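Local atomic coordinates of cupin domain protein (Microcystis aeruginosa DIANCHI905, PDB entry 5ZBF), a protein that acts as a cupin-superfamily isomerase in the biosynthesis of the Choi moiety of aeruginosins and binds 4-hydroxyphenylpyruvate at an iron(II) site. Residues L19-F22 / T27-Q30; I95-K100 / N202-L207; L99-S104 / E154-G159; S48-V53 / F135-M140. All blocks are in the same frame, centred on the assembly; numbering follows the deposited sequence.

Contact 1 closes first along the chain, as the hairpin of strands 17-24 and 27-34. Contacts 2, 3 and 4 are long-range and tie the first cupin domain to the second; contact 4 crosses both of the others in sequence. Contacts 2 and 3 share Leu99 and Lys100 on strand 94-101, which lies between strands 27-34 and 48-55. The centres of contacts 2 and 4 are about 5 Å apart, near the geometric centre of the molecule; the centre of contact 2 is about 10 Å from that of contact 1 and about 11 Å from that of contact 3. The strands that bury apolar residues between the domains thus also present Gln30, Gln49 and Lys100 to the ligand.

Contact 1: residues L19-F22 / T27-Q30; sequences LEVF and TIFQ
Phe22 and Phe29 form the hydrogen-bonded pair of an antiparallel hairpin: Phe22 N donates to Phe29 O at 2.7 Å and Phe29 N returns a bond to Phe22 O at 2.9 Å. Val21 and Gln30 follow as a non-hydrogen-bonded pair, beside which Gln30 CA makes a CA-H...O contact of 3.1 Å with Glu20 O. The aromatic side chains lie side by side, pointing the same way, as an offset edge-to-face pair, the edge of Phe29 turned to the face of Phe22 with the planes at 69°; their CD2 atoms are 3.7 Å apart. On the other face Val21 CG1 packs on Ile28 CG2, and the Leu19 methyls lie against the polar amide of Gln30, CD1 being 3.6 Å from Gln30 OE1. Gln30 CG sits between backbone N and carbonyl carbon (chi1 60°), and the extended chain carries the amide to Leu19. Its NE2 is hydrogen-bonded to Asp98 OD1 and to O2 of bound 4-hydroxyphenylpyruvate. A leucine at Gln30 has no N-H to give, and would probably leave the Asp98 carboxylate and the ligand oxygen each short of a donor. Strand 9-14 flanks the hairpin beside strand 17-24, and strand 94-101 flanks it beside strand 27-34, where Phe29 meets Phe97.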
loop_
_atom_site.group_PDB
_atom_site.type_symbol
_atom_site.label_atom_id
_atom_site.label_comp_id
_atom_site.label_asym_id
_atom_site.label_seq_id
_atom_site.Cartn_x
_atom_site.Cartn_y
_atom_site.Cartn_z
ATOM N N LEU A 19 -4.164 4.018 -13.504
ATOM C CA LEU A 19 -4.033 4.295 -12.080
ATOM C C LEU A 19 -5.328 4.855 -11.497
ATOM O O LEU A 19 -6.085 5.542 -12.192
ATOM C CB LEU A 19 -2.924 5.313 -11.836
ATOM C CG LEU A 19 -1.497 5.025 -12.330
ATOM C CD1 LEU A 19 -0.612 6.222 -12.035
ATOM C CD2 LEU A 19 -0.908 3.785 -11.681
ATOM N N GLU A 20 -5.574 4.518 -10.226
ATOM C CA GLU A 20 -6.548 5.206 -9.382
ATOM C C GLU A 20 -5.729 5.933 -8.323
ATOM O O GLU A 20 -5.072 5.297 -7.487
ATOM C CB GLU A 20 -7.517 4.210 -8.735
ATOM C CG GLU A 20 -8.453 3.527 -9.733
ATOM C CD GLU A 20 -9.486 4.447 -10.389
ATOM O OE1 GLU A 20 -9.789 5.548 -9.871
ATOM O OE2 GLU A 20 -10.029 4.050 -11.446
ATOM N N VAL A 21 -5.762 7.260 -8.374
ATOM C CA VAL A 21 -4.828 8.089 -7.611
ATOM C C VAL A 21 -5.555 8.748 -6.437
ATOM O O VAL A 21 -6.540 9.464 -6.628
ATOM C CB VAL A 21 -4.189 9.178 -8.491
ATOM C CG1 VAL A 21 -3.251 10.026 -7.649
ATOM C CG2 VAL A 21 -3.445 8.545 -9.664
ATOM N N PHE A 22 -5.062 8.493 -5.228
ATOM C CA PHE A 22 -5.683 9.002 -4.020
ATOM C C PHE A 22 -4.710 9.938 -3.297
ATOM O O PHE A 22 -3.560 9.569 -3.044
ATOM C CB PHE A 22 -5.992 7.890 -3.030
ATOM C CG PHE A 22 -6.865 6.761 -3.532
ATOM C CD1 PHE A 22 -8.163 6.611 -3.053
ATOM C CD2 PHE A 22 -6.357 5.776 -4.364
ATOM C CE1 PHE A 22 -8.940 5.534 -3.436
ATOM C CE2 PHE A 22 -7.134 4.692 -4.747
ATOM C CZ PHE A 22 -8.427 4.572 -4.285
ATOM N N THR A 27 1.197 12.427 1.002
ATOM C CA THR A 27 1.439 11.135 0.394
ATOM C C THR A 27 0.395 10.883 -0.694
ATOM O O THR A 27 -0.792 11.147 -0.504
ATOM C CB THR A 27 1.337 10.019 1.448
ATOM O OG1 THR A 27 2.193 10.334 2.548
ATOM C CG2 THR A 27 1.722 8.662 0.870
ATOM N N ILE A 28 0.857 10.396 -1.839
ATOM C CA ILE A 28 -0.026 9.892 -2.883
ATOM C C ILE A 28 -0.042 8.369 -2.817
ATOM O O ILE A 28 1.014 7.728 -2.815
ATOM C CB ILE A 28 0.459 10.338 -4.275
ATOM C CG1 ILE A 28 0.394 11.861 -4.403
ATOM C CG2 ILE A 28 -0.364 9.674 -5.368
ATOM C CD1 ILE A 28 1.369 12.412 -5.420
ATOM N N PHE A 29 -1.239 7.798 -2.754
ATOM C CA PHE A 29 -1.426 6.360 -2.842
ATOM C C PHE A 29 -2.107 6.084 -4.170
ATOM O O PHE A 29 -3.084 6.758 -4.513
ATOM C CB PHE A 29 -2.306 5.865 -1.686
ATOM C CG PHE A 29 -2.646 4.395 -1.756
ATOM C CD1 PHE A 29 -1.898 3.461 -1.053
ATOM C CD2 PHE A 29 -3.708 3.937 -2.536
ATOM C CE1 PHE A 29 -2.192 2.108 -1.126
ATOM C CE2 PHE A 29 -3.999 2.589 -2.624
ATOM C CZ PHE A 29 -3.259 1.669 -1.893
ATOM N N GLN A 30 -1.616 5.101 -4.909
ATOM C CA GLN A 30 -2.285 4.704 -6.146
ATOM C C GLN A 30 -2.454 3.207 -6.300
ATOM O O GLN A 30 -1.581 2.433 -5.942
ATOM C CB GLN A 30 -1.567 5.296 -7.369
ATOM C CG GLN A 30 -0.124 4.865 -7.523
ATOM C CD GLN A 30 0.668 5.737 -8.497
ATOM O OE1 GLN A 30 0.412 6.926 -8.631
ATOM N NE2 GLN A 30 1.644 5.143 -9.155
#

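Contact 2: residues I95-K100 / N202-L207; sequences IGFDLK and NLIKIL. With ENO (3-(4-hydroxy-phenyl)pyruvic acid), chain B.
Strands 95-100 and 202-207, which bring Phe97 and Leu99 to Ile204 and Ile206, run nearly parallel at 14° with their axes 10.5 Å apart, a spacing that leaves room for side chains and rules out backbone hydrogen bonds between them. Leu99 and Ile206 approach tip to tip. Leu99 CD2 lies 3.9 Å from Ile206 CG2, and its other methyl, CD1, is 4.0 Å from Ile206 CD1, so the two methyls of Leu99 touch different branches of the one isoleucine. Both residues hold an unusual second torsion (chi2 92° in Leu99, 99° in Ile206), which turns their end carbons away from staggered positions at the point where they meet. Phe97 slides past Ile206 in the opposite direction: its CE1 is 4.2 Å from Ile206 CD1, while CZ is at the same distance from Ile204 CG2. Leu99 CD1 also sits at the edge of the Phe97 ring, in its plane. An alanine in place of Leu99 lacks both methyls, and would probably open a gap in front of Ile206 and leave the end of that side chain less restrained, with Phe97 as its remaining neighbour across these strands. Alternate residues of strand 95-100 serve the other face. Lys100 reaches away from the interface, and its NZ gives a hydrogen bond of 3.0 Å to carboxylate O1 of 4-hydroxyphenylpyruvate. Facing strands, with aliphatic and aromatic residues buried between them and the pocket behind one strand, are consistent with a bicupin, in which two cupin domains pack within one chain.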
loop_
_atom_site.group_PDB
_atom_site.type_symbol
_atom_site.label_atom_id
_atom_site.label_comp_id
_atom_site.label_asym_id
_atom_site.label_seq_id
_atom_site.Cartn_x
_atom_site.Cartn_y
_atom_site.Cartn_z
ATOM N N ILE A 95 -1.947 -6.226 -11.060
ATOM C CA ILE A 95 -2.667 -5.282 -10.216
ATOM C C ILE A 95 -1.794 -5.018 -8.992
ATOM O O ILE A 95 -1.398 -5.964 -8.316
ATOM C CB ILE A 95 -4.043 -5.824 -9.780
ATOM C CG1 ILE A 95 -4.878 -6.356 -10.974
ATOM C CG2 ILE A 95 -4.796 -4.754 -8.998
ATOM C CD1 ILE A 95 -5.126 -5.384 -12.088
ATOM N N GLY A 96 -1.473 -3.748 -8.722
ATOM C CA GLY A 96 -0.599 -3.393 -7.600
ATOM C C GLY A 96 -0.943 -2.076 -6.951
ATOM O O GLY A 96 -1.951 -1.463 -7.272
ATOM N N PHE A 97 -0.117 -1.657 -5.990
ATOM C CA PHE A 97 -0.243 -0.309 -5.453
ATOM C C PHE A 97 1.131 0.278 -5.259
ATOM O O PHE A 97 2.118 -0.461 -5.188
ATOM C CB PHE A 97 -1.033 -0.266 -4.137
ATOM C CG PHE A 97 -0.314 -0.861 -2.950
ATOM C CD1 PHE A 97 0.480 -0.077 -2.123
ATOM C CD2 PHE A 97 -0.465 -2.195 -2.644
ATOM C CE1 PHE A 97 1.120 -0.622 -1.019
ATOM C CE2 PHE A 97 0.157 -2.745 -1.546
ATOM C CZ PHE A 97 0.958 -1.962 -0.728
ATOM N N ASP A 98 1.178 1.609 -5.215
ATOM C CA ASP A 98 2.389 2.365 -4.870
ATOM C C ASP A 98 2.032 3.501 -3.928
ATOM O O ASP A 98 0.897 3.984 -3.936
ATOM C CB ASP A 98 3.043 3.031 -6.091
ATOM C CG ASP A 98 3.185 2.112 -7.276
ATOM O OD1 ASP A 98 2.372 2.238 -8.217
ATOM O OD2 ASP A 98 4.127 1.297 -7.283
ATOM N N LEU A 99 3.017 3.952 -3.158
ATOM C CA LEU A 99 2.913 5.173 -2.385
ATOM C C LEU A 99 4.102 6.021 -2.752
ATOM O O LEU A 99 5.202 5.503 -2.909
ATOM C CB LEU A 99 2.957 4.899 -0.885
ATOM C CG LEU A 99 1.722 4.235 -0.314
ATOM C CD1 LEU A 99 1.916 2.728 -0.329
ATOM C CD2 LEU A 99 1.437 4.744 1.089
ATOM N N LYS A 100 3.861 7.319 -2.908
ATOM C CA LYS A 100 4.903 8.273 -3.256
ATOM C C LYS A 100 4.843 9.470 -2.320
ATOM O O LYS A 100 3.759 9.964 -1.996
ATOM C CB LYS A 100 4.777 8.703 -4.718
ATOM C CG LYS A 100 5.148 7.595 -5.686
ATOM C CD LYS A 100 4.632 7.853 -7.087
ATOM C CE LYS A 100 5.301 9.048 -7.723
ATOM N NZ LYS A 100 4.989 9.083 -9.181
ATOM N N ASN A 202 -8.709 -9.738 4.375
ATOM C CA ASN A 202 -7.294 -9.431 4.254
ATOM C C ASN A 202 -7.104 -7.917 4.144
ATOM O O ASN A 202 -7.572 -7.301 3.192
ATOM C CB ASN A 202 -6.702 -10.161 3.044
ATOM C CG ASN A 202 -6.725 -11.674 3.216
ATOM O OD1 ASN A 202 -6.002 -12.211 4.052
ATOM N ND2 ASN A 202 -7.558 -12.371 2.432
ATOM N N LEU A 203 -6.440 -7.339 5.142
ATOM C CA LEU A 203 -6.222 -5.898 5.237
ATOM C C LEU A 203 -4.751 -5.607 5.057
ATOM O O LEU A 203 -3.911 -6.341 5.569
ATOM C CB LEU A 203 -6.695 -5.367 6.592
ATOM C CG LEU A 203 -6.505 -3.857 6.817
ATOM C CD1 LEU A 203 -7.674 -3.249 7.579
ATOM C CD2 LEU A 203 -5.190 -3.578 7.524
ATOM N N ILE A 204 -4.447 -4.553 4.293
ATOM C CA ILE A 204 -3.092 -4.039 4.193
ATOM C C ILE A 204 -3.099 -2.609 4.720
ATOM O O ILE A 204 -3.936 -1.797 4.344
ATOM C CB ILE A 204 -2.588 -4.071 2.731
ATOM C CG1 ILE A 204 -2.475 -5.520 2.244
ATOM C CG2 ILE A 204 -1.259 -3.319 2.576
ATOM C CD1 ILE A 204 -2.239 -5.634 0.751
ATOM N N LYS A 205 -2.165 -2.304 5.614
ATOM C CA LYS A 205 -1.991 -0.928 6.047
ATOM C C LYS A 205 -0.540 -0.509 5.895
ATOM O O LYS A 205 0.366 -1.338 5.925
ATOM C CB LYS A 205 -2.506 -0.715 7.470
ATOM C CG LYS A 205 -1.853 -1.577 8.510
ATOM C CD LYS A 205 -2.485 -1.331 9.866
ATOM C CE LYS A 205 -1.858 -2.246 10.896
ATOM N NZ LYS A 205 -2.421 -2.037 12.256
ATOM N N ILE A 206 -0.356 0.784 5.654
ATOM C CA ILE A 206 0.958 1.391 5.537
ATOM C C ILE A 206 1.036 2.519 6.550
ATOM O O ILE A 206 0.204 3.431 6.546
ATOM C CB ILE A 206 1.202 1.964 4.131
ATOM C CG1 ILE A 206 0.891 0.926 3.052
ATOM C CG2 ILE A 206 2.646 2.453 4.008
ATOM C CD1 ILE A 206 -0.484 1.081 2.415
ATOM N N LEU A 207 2.021 2.421 7.437
ATOM C CA LEU A 207 2.290 3.454 8.416
ATOM C C LEU A 207 3.402 4.327 7.876
ATOM O O LEU A 207 4.416 3.805 7.440
ATOM C CB LEU A 207 2.723 2.827 9.739
ATOM C CG LEU A 207 1.713 1.928 10.450
ATOM C CD1 LEU A 207 2.327 1.461 11.759
ATOM C CD2 LEU A 207 0.412 2.662 10.707
HETATM O O4 ENO B . 7.078 4.121 -10.713
HETATM C C9 ENO B . 5.107 4.124 -14.583
HETATM C C8 ENO B . 5.651 4.396 -15.839
HETATM C C7 ENO B . 7.013 4.194 -16.075
HETATM C C6 ENO B . 7.824 3.716 -15.049
HETATM C C5 ENO B . 7.279 3.444 -13.795
HETATM C C4 ENO B . 5.920 3.644 -13.555
HETATM O O3 ENO B . 7.552 4.461 -17.299
HETATM C C3 ENO B . 5.356 3.350 -12.178
HETATM C C2 ENO B . 5.970 4.348 -11.208
HETATM C C1 ENO B . 5.272 5.595 -10.879
HETATM O O2 ENO B . 4.042 5.730 -11.116
HETATM O O1 ENO B . 5.941 6.517 -10.359
#

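Contact 3: residues L99-S104 / E154-G159; sequences LKRITS and EQEEIG. With ENO (3-(4-hydroxy-phenyl)pyruvic acid), chain B.
Leu99 and Ile158 belong to the packed interior between the two cupin domains of this bicupin chain, and Arg101 and Glu156 continue the same contact toward a polar end. The apolar half is a single tip-to-tip meeting, Leu99 CD2 to Ile158 CD1 at 3.7 Å. Ile158 carries CG1 anti to its carbonyl carbon (chi1 -63°) and runs on extended, which sends CD1 out to the leucine; it also packs on Thr27 and Phe29. The CA atoms of Leu99 and Ile158 are 9.6 Å apart, and those of Arg101 and Glu156 12.5 Å, so the strands diverge from the apolar pair to the charged one. No backbone bond spans this width. It is the gap between two facing sheets, strand 94-101 on one side and strand 156-161 on the other, the latter hydrogen-bonded to strand 201-208. Across the wider end Arg101 and Glu156 are joined through water. The water accepts from Arg101 NH2 at 3.0 Å, lying at the guanidinium edge in its plane, and donates to Glu156 OE2 at 2.9 Å. Directly, the charges only come near each other: Arg101 NH1 and Glu156 OE1 are 4.3 Å apart, with the oxygen well out of the guanidinium plane and no N-H aimed at it. Both groups have firmer partners outside these segments. Arg101 NE forms a salt bridge with Glu210 and NH2 bonds to Thr27 OG1, while Glu156 OE2 is hydrogen-bonded to Tyr184 OH.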
loop_
_atom_site.group_PDB
_atom_site.type_symbol
_atom_site.label_atom_id
_atom_site.label_comp_id
_atom_site.label_asym_id
_atom_site.label_seq_id
_atom_site.Cartn_x
_atom_site.Cartn_y
_atom_site.Cartn_z
ATOM N N LEU A 99 3.017 3.952 -3.158
ATOM C CA LEU A 99 2.913 5.173 -2.385
ATOM C C LEU A 99 4.102 6.021 -2.752
ATOM O O LEU A 99 5.202 5.503 -2.909
ATOM C CB LEU A 99 2.957 4.899 -0.885
ATOM C CG LEU A 99 1.722 4.235 -0.314
ATOM C CD1 LEU A 99 1.916 2.728 -0.329
ATOM C CD2 LEU A 99 1.437 4.744 1.089
ATOM N N LYS A 100 3.861 7.319 -2.908
ATOM C CA LYS A 100 4.903 8.273 -3.256
ATOM C C LYS A 100 4.843 9.470 -2.320
ATOM O O LYS A 100 3.759 9.964 -1.996
ATOM C CB LYS A 100 4.777 8.703 -4.718
ATOM C CG LYS A 100 5.148 7.595 -5.686
ATOM C CD LYS A 100 4.632 7.853 -7.087
ATOM C CE LYS A 100 5.301 9.048 -7.723
ATOM N NZ LYS A 100 4.989 9.083 -9.181
ATOM N N ARG A 101 6.019 9.929 -1.894
ATOM C CA ARG A 101 6.130 10.964 -0.875
ATOM C C ARG A 101 7.528 11.546 -0.940
ATOM O O ARG A 101 8.490 10.798 -1.126
ATOM C CB ARG A 101 5.911 10.342 0.503
ATOM C CG ARG A 101 5.947 11.326 1.645
ATOM C CD ARG A 101 6.004 10.614 2.976
ATOM N NE ARG A 101 6.107 11.584 4.054
ATOM C CZ ARG A 101 5.092 12.304 4.530
ATOM N NH1 ARG A 101 5.312 13.156 5.518
ATOM N NH2 ARG A 101 3.863 12.176 4.035
ATOM N N ILE A 102 7.644 12.868 -0.812
ATOM C CA ILE A 102 8.950 13.500 -0.618
ATOM C C ILE A 102 9.369 13.190 0.813
ATOM O O ILE A 102 8.722 13.642 1.760
ATOM C CB ILE A 102 8.912 15.030 -0.816
ATOM C CG1 ILE A 102 8.466 15.389 -2.240
ATOM C CG2 ILE A 102 10.280 15.639 -0.503
ATOM C CD1 ILE A 102 9.481 15.074 -3.316
ATOM N N THR A 103 10.430 12.398 0.961
ATOM C CA THR A 103 10.868 11.940 2.270
ATOM C C THR A 103 12.060 12.703 2.800
ATOM O O THR A 103 12.860 13.260 2.052
ATOM C CB THR A 103 11.250 10.446 2.265
ATOM O OG1 THR A 103 12.273 10.202 1.289
ATOM C CG2 THR A 103 10.043 9.600 1.980
ATOM N N SER A 104 12.177 12.702 4.121
ATOM C CA SER A 104 13.310 13.288 4.812
ATOM C C SER A 104 14.287 12.245 5.386
ATOM O O SER A 104 15.428 12.586 5.713
ATOM C CB SER A 104 12.789 14.171 5.950
ATOM O OG SER A 104 11.810 13.480 6.721
ATOM N N GLU A 154 0.342 7.741 16.571
ATOM C CA GLU A 154 1.218 8.887 16.354
ATOM C C GLU A 154 1.583 9.038 14.873
ATOM O O GLU A 154 1.985 10.116 14.433
ATOM N N GLN A 155 1.393 7.967 14.106
ATOM C CA GLN A 155 1.850 7.908 12.723
ATOM C C GLN A 155 0.651 7.943 11.780
ATOM O O GLN A 155 -0.403 7.426 12.106
ATOM C CB GLN A 155 2.675 6.633 12.501
ATOM C CG GLN A 155 3.153 5.959 13.790
ATOM C CD GLN A 155 4.633 5.704 13.814
ATOM O OE1 GLN A 155 5.309 5.991 14.803
ATOM N NE2 GLN A 155 5.151 5.183 12.724
ATOM N N GLU A 156 0.830 8.563 10.618
ATOM C CA GLU A 156 -0.194 8.529 9.588
ATOM C C GLU A 156 -0.341 7.100 9.098
ATOM O O GLU A 156 0.641 6.361 9.024
ATOM C CB GLU A 156 0.174 9.435 8.423
ATOM C CG GLU A 156 0.206 10.890 8.815
ATOM C CD GLU A 156 0.753 11.748 7.717
ATOM O OE1 GLU A 156 1.887 12.246 7.871
ATOM O OE2 GLU A 156 0.050 11.900 6.701
ATOM N N GLU A 157 -1.571 6.723 8.767
ATOM C CA GLU A 157 -1.869 5.370 8.326
ATOM C C GLU A 157 -2.792 5.399 7.127
ATOM O O GLU A 157 -3.794 6.117 7.119
ATOM C CB GLU A 157 -2.522 4.593 9.460
ATOM C CG GLU A 157 -2.886 3.160 9.126
ATOM C CD GLU A 157 -3.451 2.427 10.324
ATOM O OE1 GLU A 157 -2.982 2.692 11.452
ATOM O OE2 GLU A 157 -4.356 1.596 10.132
ATOM N N ILE A 158 -2.435 4.620 6.114
ATOM C CA ILE A 158 -3.283 4.422 4.948
ATOM C C ILE A 158 -3.592 2.944 4.885
ATOM O O ILE A 158 -2.681 2.126 5.014
ATOM C CB ILE A 158 -2.553 4.839 3.663
ATOM C CG1 ILE A 158 -2.246 6.339 3.715
ATOM C CG2 ILE A 158 -3.385 4.484 2.434
ATOM C CD1 ILE A 158 -1.224 6.791 2.699
ATOM N N GLY A 159 -4.854 2.584 4.656
ATOM C CA GLY A 159 -5.179 1.160 4.554
ATOM C C GLY A 159 -6.288 0.808 3.578
ATOM O O GLY A 159 -7.051 1.660 3.147
HETATM O O4 ENO B . 7.078 4.121 -10.713
HETATM C C9 ENO B . 5.107 4.124 -14.583
HETATM C C8 ENO B . 5.651 4.396 -15.839
HETATM C C7 ENO B . 7.013 4.194 -16.075
HETATM C C6 ENO B . 7.824 3.716 -15.049
HETATM C C5 ENO B . 7.279 3.444 -13.795
HETATM C C4 ENO B . 5.920 3.644 -13.555
HETATM O O3 ENO B . 7.552 4.461 -17.299
HETATM C C3 ENO B . 5.356 3.350 -12.178
HETATM C C2 ENO B . 5.970 4.348 -11.208
HETATM C C1 ENO B . 5.272 5.595 -10.879
HETATM O O2 ENO B . 4.042 5.730 -11.116
HETATM O O1 ENO B . 5.941 6.517 -10.359
HETATM O O HOH W 1 1.362 13.664 4.870
#

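Contact 4: residues S48-V53 / F135-M140; sequences SQIGMV and FEIVMM. With FE2 (Fe (II) ion), chain C; ENO (3-(4-hydroxy-phenyl)pyruvic acid), chain B.
Ile50 and Phe135 make the tight end of a bicupin interface in which strand 48-53 of the first cupin domain faces strand 135-140 of the second, the two running in nearly the same direction at 12° with axes 10.0 Å apart. The isoleucine lies across one face of the ring with two of its carbons. CD1 stands 3.8 Å from the Phe135 centroid and 24° off the ring normal, a CH-pi contact, and CG2, over the same face, is 3.5 Å from Phe135 CE2. The first torsion accounts for this: CG1 takes the place between backbone N and carbonyl carbon (chi1 57°), which lays both branches along the ring. Further along, the packing slackens. Ile50 CD1 and Ile137 CD1 are 4.2 Å apart, and Met52 SD lies 4.0 Å from Ile137 CG2, a contact that is less certain because the methionine was modelled in two conformers. Ile75 of strand 74-78 also packs on Ile50, Met52 and Phe135. Beyond the interface, Glu136 turns away from strand 48-53 toward Lys131, on a partly exposed side of its own strand. Neighbouring Gln49 points to the opposite side of strand 48-53 from Ile50 and ends at the metal site, where its amide is an iron ligand together with His43, His45 and His84. 4-Hydroxyphenylpyruvate completes the site as a five-membered chelate, its O4 at 2.1 Å and its O1 at 2.2 Å from the iron.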
loop_
_atom_site.group_PDB
_atom_site.type_symbol
_atom_site.label_atom_id
_atom_site.label_comp_id
_atom_site.label_asym_id
_atom_site.label_seq_id
_atom_site.Cartn_x
_atom_site.Cartn_y
_atom_site.Cartn_z
ATOM N N SER A 48 10.129 9.726 -3.174
ATOM C CA SER A 48 10.446 8.339 -2.863
ATOM C C SER A 48 9.213 7.492 -3.107
ATOM O O SER A 48 8.080 7.974 -2.977
ATOM C CB SER A 48 10.865 8.192 -1.406
ATOM O OG SER A 48 12.012 8.968 -1.129
ATOM N N GLN A 49 9.440 6.229 -3.441
ATOM C CA GLN A 49 8.367 5.342 -3.865
ATOM C C GLN A 49 8.550 3.942 -3.307
ATOM O O GLN A 49 9.663 3.404 -3.272
ATOM C CB GLN A 49 8.336 5.293 -5.392
ATOM C CG GLN A 49 7.280 4.385 -6.003
ATOM C CD GLN A 49 7.393 4.313 -7.510
ATOM O OE1 GLN A 49 7.471 3.232 -8.100
ATOM N NE2 GLN A 49 7.419 5.473 -8.138
ATOM N N ILE A 50 7.437 3.367 -2.872
ATOM C CA ILE A 50 7.364 1.968 -2.485
ATOM C C ILE A 50 6.103 1.380 -3.084
ATOM O O ILE A 50 5.175 2.116 -3.408
ATOM C CB ILE A 50 7.301 1.787 -0.951
ATOM C CG1 ILE A 50 6.110 2.552 -0.350
ATOM C CG2 ILE A 50 8.604 2.258 -0.316
ATOM C CD1 ILE A 50 5.925 2.360 1.140
ATOM N N GLY A 51 6.050 0.060 -3.194
ATOM C CA GLY A 51 4.844 -0.589 -3.674
ATOM C C GLY A 51 4.897 -2.093 -3.638
ATOM O O GLY A 51 5.934 -2.668 -3.355
ATOM N N MET A 52 3.754 -2.713 -3.934
ATOM C CA MET A 52 3.628 -4.168 -3.919
ATOM C C MET A 52 2.704 -4.593 -5.033
ATOM O O MET A 52 1.802 -3.849 -5.424
ATOM C CB MET A 52 3.003 -4.666 -2.623
ATOM C CG MET A 52 3.693 -4.252 -1.348
ATOM S SD MET A 52 2.887 -5.112 0.021
ATOM C CE MET A 52 3.030 -6.819 -0.517
ATOM N N VAL A 53 2.946 -5.790 -5.540
ATOM C CA VAL A 53 2.034 -6.458 -6.458
ATOM C C VAL A 53 0.926 -7.111 -5.615
ATOM O O VAL A 53 1.211 -7.789 -4.607
ATOM C CB VAL A 53 2.769 -7.553 -7.244
ATOM C CG1 VAL A 53 1.810 -8.359 -8.109
ATOM C CG2 VAL A 53 3.910 -6.939 -8.050
ATOM N N PHE A 135 8.640 3.924 6.332
ATOM C CA PHE A 135 7.339 3.272 6.265
ATOM C C PHE A 135 7.352 1.910 6.960
ATOM O O PHE A 135 8.389 1.281 7.095
ATOM C CB PHE A 135 6.941 3.055 4.790
ATOM C CG PHE A 135 7.911 2.192 4.050
ATOM C CD1 PHE A 135 7.725 0.819 3.964
ATOM C CD2 PHE A 135 9.067 2.745 3.505
ATOM C CE1 PHE A 135 8.656 0.020 3.321
ATOM C CE2 PHE A 135 9.998 1.948 2.861
ATOM C CZ PHE A 135 9.788 0.583 2.762
ATOM N N GLU A 136 6.172 1.448 7.349
ATOM C CA GLU A 136 5.977 0.055 7.721
ATOM C C GLU A 136 4.745 -0.453 6.997
ATOM O O GLU A 136 3.725 0.228 6.973
ATOM C CB GLU A 136 5.793 -0.091 9.233
ATOM C CG GLU A 136 5.584 -1.528 9.675
ATOM C CD GLU A 136 5.555 -1.704 11.183
ATOM O OE1 GLU A 136 5.376 -0.709 11.916
ATOM O OE2 GLU A 136 5.695 -2.856 11.637
ATOM N N ILE A 137 4.838 -1.647 6.422
ATOM C CA ILE A 137 3.686 -2.279 5.779
ATOM C C ILE A 137 3.271 -3.495 6.603
ATOM O O ILE A 137 4.108 -4.296 6.998
ATOM C CB ILE A 137 3.988 -2.644 4.312
ATOM C CG1 ILE A 137 4.218 -1.348 3.511
ATOM C CG2 ILE A 137 2.846 -3.453 3.698
ATOM C CD1 ILE A 137 4.600 -1.565 2.068
ATOM N N VAL A 138 1.973 -3.595 6.869
ATOM C CA VAL A 138 1.400 -4.687 7.644
ATOM C C VAL A 138 0.245 -5.282 6.854
ATOM O O VAL A 138 -0.640 -4.560 6.436
ATOM C CB VAL A 138 0.876 -4.186 9.005
ATOM C CG1 VAL A 138 0.342 -5.353 9.835
ATOM C CG2 VAL A 138 1.977 -3.435 9.742
ATOM N N MET A 139 0.273 -6.593 6.648
ATOM C CA MET A 139 -0.838 -7.326 6.032
ATOM C C MET A 139 -1.351 -8.309 7.073
ATOM O O MET A 139 -0.563 -9.017 7.695
ATOM C CB MET A 139 -0.362 -8.097 4.805
ATOM C CG MET A 139 -1.477 -8.768 4.018
ATOM S SD MET A 139 -0.949 -9.480 2.443
ATOM C CE MET A 139 0.141 -10.793 2.974
ATOM N N MET A 140 -2.663 -8.364 7.252
ATOM C CA MET A 140 -3.231 -9.190 8.310
ATOM C C MET A 140 -4.667 -9.569 8.033
ATOM O O MET A 140 -5.404 -8.812 7.409
ATOM C CB MET A 140 -3.167 -8.440 9.632
ATOM C CG MET A 140 -4.029 -7.199 9.687
ATOM S SD MET A 140 -3.689 -6.242 11.169
ATOM C CE MET A 140 -4.246 -7.360 12.443
HETATM FE FE FE2 C . 8.049 5.900 -10.126
HETATM O O4 ENO B . 7.078 4.121 -10.713
HETATM C C9 ENO B . 5.107 4.124 -14.583
HETATM C C8 ENO B . 5.651 4.396 -15.839
HETATM C C7 ENO B . 7.013 4.194 -16.075
HETATM C C6 ENO B . 7.824 3.716 -15.049
HETATM C C5 ENO B . 7.279 3.444 -13.795
HETATM C C4 ENO B . 5.920 3.644 -13.555
HETATM O O3 ENO B . 7.552 4.461 -17.299
HETATM C C3 ENO B . 5.356 3.350 -12.178
HETATM C C2 ENO B . 5.970 4.348 -11.208
HETATM C C1 ENO B . 5.272 5.595 -10.879
HETATM O O2 ENO B . 4.042 5.730 -11.116
HETATM O O1 ENO B . 5.941 6.517 -10.359
#